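Local coordinates for 2-oxoglutarate dehydrogenase E3 component (Thermus thermophilus, PDB 2EQ7), which probably reoxidises the dihydrolipoyl groups of the 2-oxoglutarate dehydrogenase complex with NAD(+), using one FAD bound to each subunit, at residues A[148-153]-A[234-239]; A[169-174]-A[249-254]; A[194-199]-A[227-232]; A[239-244]-A[254-259]. One frame throughout, in Å; residues are numbered along the deposited sequence.

Contact 1: A[148-153]-A[234-239]; sequences QVDYER and VVPEAK
R153 reaches across to A238 with one guanidinium nitrogen, NH2 giving a hydrogen bond of 2.8 Å to A238 O. The acceptor is used on a lone pair, and it lies close to the guanidinium plane. The other two nitrogens are claimed within the loop: NE and NH1 of R153 both converge on D150 OD1, NE at 2.8 Å, in a salt bridge that keeps the guanidinium turned toward A238. With all three nitrogens engaged, the group has little freedom to rotate. P236 then covers one face, its CB standing 3.4 Å above the guanidinium plane and offset toward the rim.

The second carboxylate oxygen of D150 serves the backbone. D150 OD2 accepts from E152 N, above the carboxylate plane, and from R153 N at 2.9 Å on the syn side, which makes an Asx turn with an Asx motif; V154 N is a further donor to it. D150 can do this because its CG sits between the backbone N and the carbonyl carbon (chi1 68°). The loop so folded leads into strand 154-155, at the edge of the parallel sheet of the NAD domain, while 234-239 closes strand 231-237 of the three-stranded antiparallel sheet and turns into the next strand.

At the other end of the contact the bond is plain backbone: Q148 N gives a fairly straight 2.9 Å hydrogen bond to V234 O. The extended side chain of Q148 runs alongside V235, OE1 coming 3.5 Å from V235 CG2, and P236 CG presses against Q148 O at 3.1 Å.

Contact 2: A[169-174]-A[249-254]; sequences RLIVVG and EVLEAD. With NAD (nicotinamide-adenine-dinucleotide), chain E.
The guanidinium of R169 lies flat against a backbone carbonyl oxygen: E252 O stands 3.2 Å above its plane, over its centre. A carbonyl so placed meets the face, and the N-H groups around the edge point elsewhere, so the approach is electrostatic and not a hydrogen bond. The side chain comes there by a bend at chi3 (-60°), which turns the group back over strand 250-253. D254 is oriented quite differently. It crosses R169 at about a right angle, the carboxylate plane 65° from the guanidinium, and spends OD1 on the backbone, accepting from R169 N at 2.8 Å on its anti side. R169 O in turn receives a weak hydrogen bond from D254 N. The two charged groups meet through water: water 1 accepts from R169 NE at 2.6 Å and donates to D254 OD1.

Inward from these polar groups the contact becomes apolar. I171 crosses L251 at about a right angle, with CD1 3.6 Å from L251 CB, while I171 CG1 rests 3.6 Å from A253 CB. Strand 169-173 belongs to the parallel Rossmann-type sheet and strand 250-253 to the antiparallel meander laid against it, their short axes 127° apart. Beyond I171 the first of these strands runs on to the cofactor: V173 CG1 approaches NAD N1A, and G174 CA lies 3.4 Å from NAD O4B, where a side chain would collide with the ribose.

Because R169 and D254 are joined by a shared water and by the bond from backbone N to OD1, not by a direct salt bridge, any attraction between their charges is probably screened by that water.

Contact 3: A[194-199]-A[227-232]; sequences IVLEYM and TGVRVT. With NAD (nicotinamide-adenine-dinucleotide), chain E.
E197 sets its CB beside T227, 4.2 Å from T227 CG2, and from there the side chain leads away to the cofactor. CG is anti to the backbone N (chi1 168°) and a bend at chi2 (59°) swings the carboxylate to the hydroxyls of the adenosine ribose of NAD, with CD near both O3B and O2B. OE1 accepts from NAD O3B at 2.8 Å and also from G175 N of the glycine-rich turn. OE2 takes the neighbouring hydroxyl, NAD O2B, at 2.5 Å, and M199 N on its anti side. An acidic residue near the C-terminal end of the second strand of a beta-alpha-beta unit, holding both ribose hydroxyls, is the classical NAD signature of Rossmann-type domains. An alanine here is likely to leave both hydroxyls and the amides of G175 and M199 without their acceptor, weakening the hold on the cofactor.

Backbone bonds tie the rest together: V229 N gives a nearly straight 2.8 Å bond to E197 O, and G228 N one to M199 O. V231 reads the adenine edge, its N donating to NAD N1A at 3.2 Å while its O accepts from NAD N6A. On the apolar side, L196 CD1 packs 3.6 Å from V231 CG2; the Y198 side chain runs alongside that of R230, CD1 meeting R230 CB at 3.4 Å.

Contact 4: A[239-244]-A[254-259]; sequences KGARVE and DRVLVA. With NAD (nicotinamide-adenine-dinucleotide), chain E.
K239 O is gripped twice: by R255 NH1, through a weak hydrogen bond of 3.1 Å lying near the guanidinium plane, and by water 2, which donates to it and itself accepts from R255 NH2 at 2.9 Å. The same NH1 gives a stronger bond, 2.8 Å, to D254 O. R255 starts away from 239-244, and the bend at chi2 (-71°) folds it back over its own chain so that one nitrogen serves both carbonyls. A leucine in its place would probably leave K239 O and D254 O, 3.5 Å apart, without the donor they share.

Next to this, G240 CA passes 3.4 Å from D254 O, and a CB there would run into D254 CA. K239 lays its CE 3.5 Å from D254 OD2, whereas D254 OD1 is held by R169 N. Deeper in, V256 CG2 touches both A241 CB and V243 CG2, 3.8 and 3.7 Å away. The meander strand 240-245 thus packs on strand 255-258 of the parallel sheet, the strand that follows directly from the meander's last one.

The chemistry implies a graded interface: the positive guanidinium probably offsets the repulsion of two close carbonyl oxygens at the polar end, with methyl packing deeper in.

Contacts 2 and 4 pack meander strands on the parallel sheet, contact 3 joins the end of strand 192-196 to the loop that opens the meander, and contact 1 joins the meander's first turn to the loop before strand 154-155. Contact 1, at the surface, is held across by backbone carbonyl acceptors, with an ion pair inside one loop fixing the arginine. Contacts 2 and 4, partly buried and sharing D254, are polar at one end and aliphatic at the other. In contact 3, also partly buried, several polar groups, the E197 carboxylate and the V231 backbone, bind the cofactor. L196, I171, V231 and V243 join contacts 2, 3 and 4 in one apolar layer.

Contact 1: A[148-153]-A[234-239]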
# COMPACT_ATOMS: atom_id res chain seq x y z
N GLN A 148 -15.17 29.98 22.63
CA GLN A 148 -15.52 29.61 23.99
C GLN A 148 -15.82 28.12 24.11
O GLN A 148 -16.97 27.70 24.18
CB GLN A 148 -16.71 30.44 24.47
CG GLN A 148 -16.50 31.93 24.28
CD GLN A 148 -17.60 32.78 24.89
OE1 GLN A 148 -17.80 33.93 24.49
NE2 GLN A 148 -18.29 32.23 25.88
N VAL A 149 -14.75 27.33 24.12
CA VAL A 149 -14.86 25.88 24.23
C VAL A 149 -15.33 25.46 25.62
O VAL A 149 -14.75 25.87 26.63
CB VAL A 149 -13.50 25.21 23.95
CG1 VAL A 149 -13.58 23.71 24.23
CG2 VAL A 149 -13.07 25.47 22.52
N ASP A 150 -16.39 24.65 25.68
CA ASP A 150 -16.88 24.17 26.96
C ASP A 150 -16.69 22.66 27.03
O ASP A 150 -17.13 22.00 27.97
CB ASP A 150 -18.36 24.53 27.18
CG ASP A 150 -19.29 23.78 26.25
OD1 ASP A 150 -20.51 23.75 26.54
OD2 ASP A 150 -18.82 23.24 25.23
N TYR A 151 -16.02 22.12 26.01
CA TYR A 151 -15.74 20.69 25.91
C TYR A 151 -16.98 19.80 25.91
O TYR A 151 -16.92 18.64 26.32
CB TYR A 151 -14.78 20.27 27.03
CG TYR A 151 -13.49 21.06 27.01
CD1 TYR A 151 -13.35 22.24 27.75
CD2 TYR A 151 -12.43 20.67 26.20
CE1 TYR A 151 -12.19 23.01 27.66
CE2 TYR A 151 -11.27 21.43 26.11
CZ TYR A 151 -11.16 22.60 26.84
OH TYR A 151 -10.01 23.36 26.73
N GLU A 152 -18.10 20.35 25.45
CA GLU A 152 -19.34 19.60 25.38
C GLU A 152 -20.09 19.95 24.09
O GLU A 152 -20.34 19.09 23.25
CB GLU A 152 -20.22 19.92 26.59
CG GLU A 152 -21.32 18.91 26.85
CD GLU A 152 -22.17 19.25 28.06
OE1 GLU A 152 -21.61 19.71 29.08
OE2 GLU A 152 -23.40 19.04 28.00
N ARG A 153 -20.42 21.23 23.95
CA ARG A 153 -21.13 21.74 22.78
C ARG A 153 -20.14 22.34 21.79
O ARG A 153 -20.26 22.14 20.58
CB ARG A 153 -22.16 22.78 23.22
CG ARG A 153 -23.29 22.18 24.05
CD ARG A 153 -24.05 23.25 24.82
NE ARG A 153 -23.23 23.84 25.87
CZ ARG A 153 -23.67 24.77 26.72
NH1 ARG A 153 -22.85 25.26 27.65
NH2 ARG A 153 -24.92 25.21 26.64
N VAL A 234 -17.30 31.79 18.66
CA VAL A 234 -18.04 30.55 18.82
C VAL A 234 -18.47 30.54 20.28
O VAL A 234 -17.62 30.63 21.18
CB VAL A 234 -17.16 29.31 18.53
CG1 VAL A 234 -17.98 28.04 18.68
CG2 VAL A 234 -16.59 29.41 17.12
N VAL A 235 -19.77 30.46 20.52
CA VAL A 235 -20.30 30.48 21.88
C VAL A 235 -21.36 29.42 22.13
O VAL A 235 -22.32 29.29 21.38
CB VAL A 235 -20.93 31.87 22.20
CG1 VAL A 235 -21.38 31.92 23.65
CG2 VAL A 235 -19.92 32.98 21.91
N PRO A 236 -21.20 28.64 23.21
CA PRO A 236 -22.14 27.58 23.58
C PRO A 236 -23.48 28.22 23.95
O PRO A 236 -23.51 29.24 24.63
CB PRO A 236 -21.49 26.93 24.80
CG PRO A 236 -20.04 27.28 24.68
CD PRO A 236 -20.07 28.69 24.17
N GLU A 237 -24.57 27.61 23.50
CA GLU A 237 -25.91 28.12 23.78
C GLU A 237 -26.92 26.98 23.78
O GLU A 237 -27.06 26.27 22.79
CB GLU A 237 -26.30 29.16 22.73
CG GLU A 237 -27.73 29.67 22.81
CD GLU A 237 -28.02 30.43 24.10
OE1 GLU A 237 -29.09 31.08 24.18
OE2 GLU A 237 -27.18 30.38 25.02
N ALA A 238 -27.61 26.80 24.90
CA ALA A 238 -28.61 25.75 25.02
C ALA A 238 -28.03 24.39 24.62
O ALA A 238 -26.97 24.00 25.10
CB ALA A 238 -29.82 26.09 24.16
N LYS A 239 -28.71 23.67 23.73
CA LYS A 239 -28.24 22.35 23.32
C LYS A 239 -27.05 22.39 22.37
O LYS A 239 -26.38 21.37 22.16
CB LYS A 239 -29.37 21.55 22.67
CG LYS A 239 -29.73 22.01 21.26
CD LYS A 239 -30.83 21.14 20.67
CE LYS A 239 -31.18 21.57 19.25
NZ LYS A 239 -31.62 22.99 19.20

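Contact 2: A[169-174]-A[249-254]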
# COMPACT_ATOMS: atom_id res chain seq x y z
N ARG A 169 -26.46 18.89 13.10
CA ARG A 169 -25.63 19.83 12.36
C ARG A 169 -24.31 20.02 13.10
O ARG A 169 -24.29 20.34 14.29
CB ARG A 169 -26.33 21.19 12.23
CG ARG A 169 -27.61 21.17 11.40
CD ARG A 169 -28.20 22.57 11.28
NE ARG A 169 -28.55 23.14 12.58
CZ ARG A 169 -29.05 24.35 12.76
NH1 ARG A 169 -29.27 25.15 11.72
NH2 ARG A 169 -29.33 24.78 13.99
N LEU A 170 -23.21 19.81 12.39
CA LEU A 170 -21.88 20.00 12.96
C LEU A 170 -21.15 21.06 12.15
O LEU A 170 -21.09 20.98 10.93
CB LEU A 170 -21.08 18.69 12.90
CG LEU A 170 -19.57 18.83 13.20
CD1 LEU A 170 -19.37 19.22 14.66
CD2 LEU A 170 -18.85 17.53 12.89
N ILE A 171 -20.63 22.07 12.83
CA ILE A 171 -19.86 23.09 12.14
C ILE A 171 -18.42 22.86 12.55
O ILE A 171 -18.12 22.71 13.74
CB ILE A 171 -20.28 24.52 12.52
CG1 ILE A 171 -21.65 24.84 11.91
CG2 ILE A 171 -19.24 25.53 12.03
CD1 ILE A 171 -22.15 26.24 12.23
N VAL A 172 -17.53 22.81 11.57
CA VAL A 172 -16.11 22.61 11.80
C VAL A 172 -15.40 23.91 11.47
O VAL A 172 -15.48 24.39 10.34
CB VAL A 172 -15.55 21.49 10.90
CG1 VAL A 172 -14.05 21.32 11.14
CG2 VAL A 172 -16.29 20.18 11.17
N VAL A 173 -14.73 24.48 12.46
CA VAL A 173 -13.99 25.72 12.23
C VAL A 173 -12.54 25.32 11.98
O VAL A 173 -11.85 24.86 12.89
CB VAL A 173 -14.07 26.64 13.45
CG1 VAL A 173 -13.28 27.92 13.18
CG2 VAL A 173 -15.53 26.96 13.77
N GLY A 174 -12.11 25.50 10.74
CA GLY A 174 -10.75 25.14 10.37
C GLY A 174 -10.76 23.98 9.39
O GLY A 174 -11.21 22.89 9.72
N GLU A 249 -22.64 37.55 9.74
CA GLU A 249 -23.41 36.31 9.58
C GLU A 249 -23.26 35.40 10.80
O GLU A 249 -22.16 35.26 11.34
CB GLU A 249 -22.97 35.56 8.32
CG GLU A 249 -23.69 34.23 8.12
CD GLU A 249 -23.30 33.51 6.84
OE1 GLU A 249 -23.78 32.38 6.63
OE2 GLU A 249 -22.52 34.08 6.04
N VAL A 250 -24.36 34.79 11.22
CA VAL A 250 -24.36 33.89 12.36
C VAL A 250 -24.96 32.54 11.99
O VAL A 250 -26.04 32.47 11.41
CB VAL A 250 -25.16 34.48 13.55
CG1 VAL A 250 -25.18 33.48 14.71
CG2 VAL A 250 -24.55 35.80 13.99
N LEU A 251 -24.26 31.47 12.34
CA LEU A 251 -24.73 30.13 12.07
C LEU A 251 -24.98 29.41 13.39
O LEU A 251 -24.31 29.68 14.39
CB LEU A 251 -23.68 29.34 11.26
CG LEU A 251 -23.28 29.85 9.87
CD1 LEU A 251 -22.21 28.94 9.30
CD2 LEU A 251 -24.50 29.89 8.95
N GLU A 252 -25.95 28.51 13.39
CA GLU A 252 -26.27 27.74 14.58
C GLU A 252 -26.03 26.26 14.28
O GLU A 252 -26.24 25.81 13.15
CB GLU A 252 -27.73 27.97 15.00
CG GLU A 252 -27.97 29.34 15.61
CD GLU A 252 -29.40 29.53 16.09
OE1 GLU A 252 -29.67 30.57 16.73
OE2 GLU A 252 -30.25 28.65 15.84
N ALA A 253 -25.59 25.52 15.29
CA ALA A 253 -25.33 24.09 15.12
C ALA A 253 -25.42 23.36 16.45
O ALA A 253 -25.32 23.97 17.51
CB ALA A 253 -23.94 23.89 14.51
N ASP A 254 -25.62 22.04 16.39
CA ASP A 254 -25.71 21.23 17.59
C ASP A 254 -24.34 21.06 18.23
O ASP A 254 -24.22 20.97 19.45
CB ASP A 254 -26.30 19.86 17.26
CG ASP A 254 -27.66 19.96 16.61
OD1 ASP A 254 -27.72 20.03 15.37
OD2 ASP A 254 -28.66 19.98 17.36
PA NAD E . -4.19 22.77 10.73
O1A NAD E . -3.05 23.70 10.62
O2A NAD E . -3.79 21.39 10.00
O5B NAD E . -5.48 23.40 10.02
C5B NAD E . -5.86 24.60 10.71
C4B NAD E . -6.79 25.40 9.78
O4B NAD E . -7.60 26.31 10.54
C3B NAD E . -5.96 26.24 8.79
O3B NAD E . -6.24 25.83 7.44
C2B NAD E . -6.39 27.69 9.10
O2B NAD E . -6.38 28.52 7.93
C1B NAD E . -7.79 27.48 9.71
N9A NAD E . -8.22 28.63 10.54
C8A NAD E . -7.48 29.31 11.48
N7A NAD E . -8.19 30.26 12.02
C5A NAD E . -9.42 30.26 11.47
C6A NAD E . -10.61 31.04 11.64
N6A NAD E . -10.65 32.08 12.55
N1A NAD E . -11.70 30.74 10.89
C2A NAD E . -11.69 29.73 10.00
N3A NAD E . -10.60 28.98 9.81
C4A NAD E . -9.46 29.21 10.51
O3 NAD E . -4.47 22.53 12.32
PN NAD E . -5.13 21.07 12.65
O1N NAD E . -5.96 20.55 11.45
O2N NAD E . -6.05 21.21 13.89
O5D NAD E . -3.98 19.96 12.97
C5D NAD E . -2.94 20.57 13.73
C4D NAD E . -1.60 19.84 13.47
O4D NAD E . -1.75 18.39 13.63
C3D NAD E . -1.09 20.11 12.04
O3D NAD E . 0.29 20.49 12.06
C2D NAD E . -1.33 18.79 11.30
O2D NAD E . -0.33 18.55 10.30
C1D NAD E . -1.33 17.71 12.40
N1N NAD E . -2.28 16.63 12.03
C2N NAD E . -1.88 15.69 11.14
C3N NAD E . -2.77 14.64 10.76
C7N NAD E . -2.37 13.60 9.79
O7N NAD E . -1.28 13.65 9.26
N7N NAD E . -3.23 12.60 9.47
C4N NAD E . -4.07 14.62 11.34
C5N NAD E . -4.43 15.61 12.25
C6N NAD E . -3.51 16.61 12.58
O HOH W 1 -29.56 21.52 14.37

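Contact 3: A[194-199]-A[227-232]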
# COMPACT_ATOMS: atom_id res chain seq x y z
N ILE A 194 -20.68 21.48 8.01
CA ILE A 194 -20.24 22.72 7.38
C ILE A 194 -18.83 23.03 7.85
O ILE A 194 -18.59 23.19 9.05
CB ILE A 194 -21.14 23.90 7.78
CG1 ILE A 194 -22.58 23.65 7.32
CG2 ILE A 194 -20.59 25.19 7.17
CD1 ILE A 194 -23.57 24.72 7.78
N VAL A 195 -17.90 23.11 6.91
CA VAL A 195 -16.51 23.42 7.24
C VAL A 195 -16.22 24.86 6.85
O VAL A 195 -16.43 25.25 5.70
CB VAL A 195 -15.54 22.50 6.50
CG1 VAL A 195 -14.10 22.87 6.86
CG2 VAL A 195 -15.83 21.05 6.86
N LEU A 196 -15.76 25.65 7.81
CA LEU A 196 -15.43 27.05 7.58
C LEU A 196 -13.92 27.22 7.62
O LEU A 196 -13.29 26.92 8.63
CB LEU A 196 -16.09 27.92 8.66
CG LEU A 196 -17.61 27.75 8.82
CD1 LEU A 196 -18.08 28.51 10.05
CD2 LEU A 196 -18.32 28.26 7.56
N GLU A 197 -13.35 27.70 6.52
CA GLU A 197 -11.91 27.88 6.41
C GLU A 197 -11.55 29.32 6.05
O GLU A 197 -12.10 29.90 5.12
CB GLU A 197 -11.36 26.92 5.34
CG GLU A 197 -9.94 27.17 4.89
CD GLU A 197 -8.93 27.11 6.02
OE1 GLU A 197 -8.97 26.13 6.80
OE2 GLU A 197 -8.10 28.03 6.12
N TYR A 198 -10.62 29.88 6.81
CA TYR A 198 -10.16 31.26 6.62
C TYR A 198 -9.41 31.48 5.31
O TYR A 198 -9.67 32.46 4.60
CB TYR A 198 -9.24 31.65 7.79
CG TYR A 198 -8.62 33.02 7.66
CD1 TYR A 198 -9.40 34.17 7.62
CD2 TYR A 198 -7.23 33.17 7.59
CE1 TYR A 198 -8.83 35.44 7.51
CE2 TYR A 198 -6.64 34.43 7.48
CZ TYR A 198 -7.45 35.56 7.44
OH TYR A 198 -6.87 36.80 7.34
N MET A 199 -8.49 30.58 4.99
CA MET A 199 -7.71 30.70 3.77
C MET A 199 -8.51 30.34 2.52
O MET A 199 -9.65 29.88 2.61
CB MET A 199 -6.45 29.82 3.85
CG MET A 199 -5.51 30.20 4.99
SD MET A 199 -4.91 31.91 4.90
CE MET A 199 -3.38 31.69 4.00
N THR A 227 -14.51 28.45 1.97
CA THR A 227 -13.18 29.01 2.19
C THR A 227 -13.29 30.53 2.18
O THR A 227 -14.32 31.08 1.80
CB THR A 227 -12.20 28.57 1.08
OG1 THR A 227 -12.74 28.92 -0.20
CG2 THR A 227 -11.97 27.06 1.14
N GLY A 228 -12.22 31.19 2.60
CA GLY A 228 -12.20 32.64 2.64
C GLY A 228 -13.16 33.18 3.69
O GLY A 228 -13.66 34.30 3.57
N VAL A 229 -13.41 32.38 4.72
CA VAL A 229 -14.33 32.75 5.79
C VAL A 229 -13.63 32.80 7.14
O VAL A 229 -13.15 31.78 7.63
CB VAL A 229 -15.49 31.74 5.90
CG1 VAL A 229 -16.36 32.05 7.11
CG2 VAL A 229 -16.33 31.78 4.63
N ARG A 230 -13.57 33.98 7.76
CA ARG A 230 -12.93 34.08 9.06
C ARG A 230 -13.98 34.04 10.16
O ARG A 230 -14.84 34.92 10.25
CB ARG A 230 -12.13 35.38 9.17
CG ARG A 230 -11.36 35.51 10.50
CD ARG A 230 -10.39 36.68 10.47
NE ARG A 230 -11.06 37.97 10.47
CZ ARG A 230 -11.50 38.60 11.55
NH1 ARG A 230 -11.33 38.05 12.75
NH2 ARG A 230 -12.09 39.78 11.45
N VAL A 231 -13.93 33.00 10.99
CA VAL A 231 -14.86 32.88 12.10
C VAL A 231 -14.36 33.84 13.17
O VAL A 231 -13.17 33.86 13.48
CB VAL A 231 -14.88 31.44 12.66
CG1 VAL A 231 -15.68 31.39 13.96
CG2 VAL A 231 -15.50 30.50 11.63
N THR A 232 -15.28 34.62 13.73
CA THR A 232 -14.91 35.61 14.73
C THR A 232 -15.32 35.25 16.15
O THR A 232 -14.84 35.86 17.11
CB THR A 232 -15.54 36.98 14.39
OG1 THR A 232 -16.95 36.82 14.20
CG2 THR A 232 -14.92 37.54 13.11
PA NAD E . -4.19 22.77 10.73
O1A NAD E . -3.05 23.70 10.62
O2A NAD E . -3.79 21.39 10.00
O5B NAD E . -5.48 23.40 10.02
C5B NAD E . -5.86 24.60 10.71
C4B NAD E . -6.79 25.40 9.78
O4B NAD E . -7.60 26.31 10.54
C3B NAD E . -5.96 26.24 8.79
O3B NAD E . -6.24 25.83 7.44
C2B NAD E . -6.39 27.69 9.10
O2B NAD E . -6.38 28.52 7.93
C1B NAD E . -7.79 27.48 9.71
N9A NAD E . -8.22 28.63 10.54
C8A NAD E . -7.48 29.31 11.48
N7A NAD E . -8.19 30.26 12.02
C5A NAD E . -9.42 30.26 11.47
C6A NAD E . -10.61 31.04 11.64
N6A NAD E . -10.65 32.08 12.55
N1A NAD E . -11.70 30.74 10.89
C2A NAD E . -11.69 29.73 10.00
N3A NAD E . -10.60 28.98 9.81
C4A NAD E . -9.46 29.21 10.51
O3 NAD E . -4.47 22.53 12.32
PN NAD E . -5.13 21.07 12.65
O1N NAD E . -5.96 20.55 11.45
O2N NAD E . -6.05 21.21 13.89
O5D NAD E . -3.98 19.96 12.97
C5D NAD E . -2.94 20.57 13.73
C4D NAD E . -1.60 19.84 13.47
O4D NAD E . -1.75 18.39 13.63
C3D NAD E . -1.09 20.11 12.04
O3D NAD E . 0.29 20.49 12.06
C2D NAD E . -1.33 18.79 11.30
O2D NAD E . -0.33 18.55 10.30
C1D NAD E . -1.33 17.71 12.40
N1N NAD E . -2.28 16.63 12.03
C2N NAD E . -1.88 15.69 11.14
C3N NAD E . -2.77 14.64 10.76
C7N NAD E . -2.37 13.60 9.79
O7N NAD E . -1.28 13.65 9.26
N7N NAD E . -3.23 12.60 9.47
C4N NAD E . -4.07 14.62 11.34
C5N NAD E . -4.43 15.61 12.25
C6N NAD E . -3.51 16.61 12.58

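Contact 4: A[239-244]-A[254-259]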
# COMPACT_ATOMS: atom_id res chain seq x y z
N LYS A 239 -28.71 23.67 23.73
CA LYS A 239 -28.24 22.35 23.32
C LYS A 239 -27.05 22.39 22.37
O LYS A 239 -26.38 21.37 22.16
CB LYS A 239 -29.37 21.55 22.67
CG LYS A 239 -29.73 22.01 21.26
CD LYS A 239 -30.83 21.14 20.67
CE LYS A 239 -31.18 21.57 19.25
NZ LYS A 239 -31.62 22.99 19.20
N GLY A 240 -26.78 23.56 21.79
CA GLY A 240 -25.68 23.65 20.85
C GLY A 240 -24.80 24.88 20.96
O GLY A 240 -24.26 25.18 22.03
N ALA A 241 -24.64 25.59 19.85
CA ALA A 241 -23.80 26.77 19.83
C ALA A 241 -24.05 27.66 18.62
O ALA A 241 -24.73 27.27 17.67
CB ALA A 241 -22.33 26.34 19.85
N ARG A 242 -23.50 28.86 18.67
CA ARG A 242 -23.63 29.79 17.56
C ARG A 242 -22.23 30.18 17.11
O ARG A 242 -21.30 30.30 17.91
CB ARG A 242 -24.43 31.03 17.96
CG ARG A 242 -23.77 31.94 18.98
CD ARG A 242 -24.44 33.32 18.95
NE ARG A 242 -23.93 34.21 19.98
CZ ARG A 242 -24.22 34.11 21.27
NH1 ARG A 242 -25.01 33.13 21.70
NH2 ARG A 242 -23.71 34.97 22.14
N VAL A 243 -22.09 30.35 15.80
CA VAL A 243 -20.82 30.72 15.21
C VAL A 243 -21.02 32.01 14.44
O VAL A 243 -21.90 32.11 13.58
CB VAL A 243 -20.35 29.61 14.24
CG1 VAL A 243 -19.06 30.03 13.55
CG2 VAL A 243 -20.16 28.30 15.00
N GLU A 244 -20.21 33.02 14.75
CA GLU A 244 -20.31 34.29 14.06
C GLU A 244 -19.17 34.42 13.06
O GLU A 244 -18.04 34.02 13.34
CB GLU A 244 -20.27 35.46 15.05
CG GLU A 244 -20.49 36.81 14.39
CD GLU A 244 -20.76 37.92 15.39
OE1 GLU A 244 -20.92 39.08 14.96
OE2 GLU A 244 -20.81 37.64 16.61
N ASP A 254 -25.62 22.04 16.39
CA ASP A 254 -25.71 21.23 17.59
C ASP A 254 -24.34 21.06 18.23
O ASP A 254 -24.22 20.97 19.45
CB ASP A 254 -26.30 19.86 17.26
CG ASP A 254 -27.66 19.96 16.61
OD1 ASP A 254 -27.72 20.03 15.37
OD2 ASP A 254 -28.66 19.98 17.36
N ARG A 255 -23.31 21.01 17.39
CA ARG A 255 -21.94 20.87 17.87
C ARG A 255 -21.01 21.70 16.99
O ARG A 255 -21.26 21.86 15.80
CB ARG A 255 -21.51 19.40 17.83
CG ARG A 255 -22.23 18.49 18.82
CD ARG A 255 -21.77 18.79 20.24
NE ARG A 255 -22.37 17.93 21.26
CZ ARG A 255 -23.45 18.25 21.98
NH1 ARG A 255 -24.06 19.41 21.79
NH2 ARG A 255 -23.89 17.42 22.91
N VAL A 256 -19.96 22.24 17.59
CA VAL A 256 -18.99 23.00 16.83
C VAL A 256 -17.61 22.50 17.22
O VAL A 256 -17.24 22.52 18.39
CB VAL A 256 -19.05 24.52 17.12
CG1 VAL A 256 -17.99 25.24 16.30
CG2 VAL A 256 -20.44 25.06 16.78
N LEU A 257 -16.86 22.04 16.23
CA LEU A 257 -15.51 21.55 16.45
C LEU A 257 -14.56 22.68 16.10
O LEU A 257 -14.59 23.20 14.99
CB LEU A 257 -15.23 20.34 15.56
CG LEU A 257 -13.75 19.98 15.35
CD1 LEU A 257 -13.08 19.69 16.69
CD2 LEU A 257 -13.66 18.78 14.41
N VAL A 258 -13.73 23.07 17.06
CA VAL A 258 -12.75 24.12 16.83
C VAL A 258 -11.44 23.39 16.52
O VAL A 258 -10.84 22.78 17.40
CB VAL A 258 -12.57 25.01 18.07
CG1 VAL A 258 -11.50 26.07 17.80
CG2 VAL A 258 -13.90 25.68 18.41
N ALA A 259 -11.04 23.43 15.26
CA ALA A 259 -9.83 22.76 14.81
C ALA A 259 -9.02 23.73 13.97
O ALA A 259 -8.81 23.52 12.77
CB ALA A 259 -10.20 21.53 13.98
PA NAD E . -4.19 22.77 10.73
O1A NAD E . -3.05 23.70 10.62
O2A NAD E . -3.79 21.39 10.00
O5B NAD E . -5.48 23.40 10.02
C5B NAD E . -5.86 24.60 10.71
C4B NAD E . -6.79 25.40 9.78
O4B NAD E . -7.60 26.31 10.54
C3B NAD E . -5.96 26.24 8.79
O3B NAD E . -6.24 25.83 7.44
C2B NAD E . -6.39 27.69 9.10
O2B NAD E . -6.38 28.52 7.93
C1B NAD E . -7.79 27.48 9.71
N9A NAD E . -8.22 28.63 10.54
C8A NAD E . -7.48 29.31 11.48
N7A NAD E . -8.19 30.26 12.02
C5A NAD E . -9.42 30.26 11.47
C6A NAD E . -10.61 31.04 11.64
N6A NAD E . -10.65 32.08 12.55
N1A NAD E . -11.70 30.74 10.89
C2A NAD E . -11.69 29.73 10.00
N3A NAD E . -10.60 28.98 9.81
C4A NAD E . -9.46 29.21 10.51
O3 NAD E . -4.47 22.53 12.32
PN NAD E . -5.13 21.07 12.65
O1N NAD E . -5.96 20.55 11.45
O2N NAD E . -6.05 21.21 13.89
O5D NAD E . -3.98 19.96 12.97
C5D NAD E . -2.94 20.57 13.73
C4D NAD E . -1.60 19.84 13.47
O4D NAD E . -1.75 18.39 13.63
C3D NAD E . -1.09 20.11 12.04
O3D NAD E . 0.29 20.49 12.06
C2D NAD E . -1.33 18.79 11.30
O2D NAD E . -0.33 18.55 10.30
C1D NAD E . -1.33 17.71 12.40
N1N NAD E . -2.28 16.63 12.03
C2N NAD E . -1.88 15.69 11.14
C3N NAD E . -2.77 14.64 10.76
C7N NAD E . -2.37 13.60 9.79
O7N NAD E . -1.28 13.65 9.26
N7N NAD E . -3.23 12.60 9.47
C4N NAD E . -4.07 14.62 11.34
C5N NAD E . -4.43 15.61 12.25
C6N NAD E . -3.51 16.61 12.58
O HOH W 2 -25.50 19.29 24.48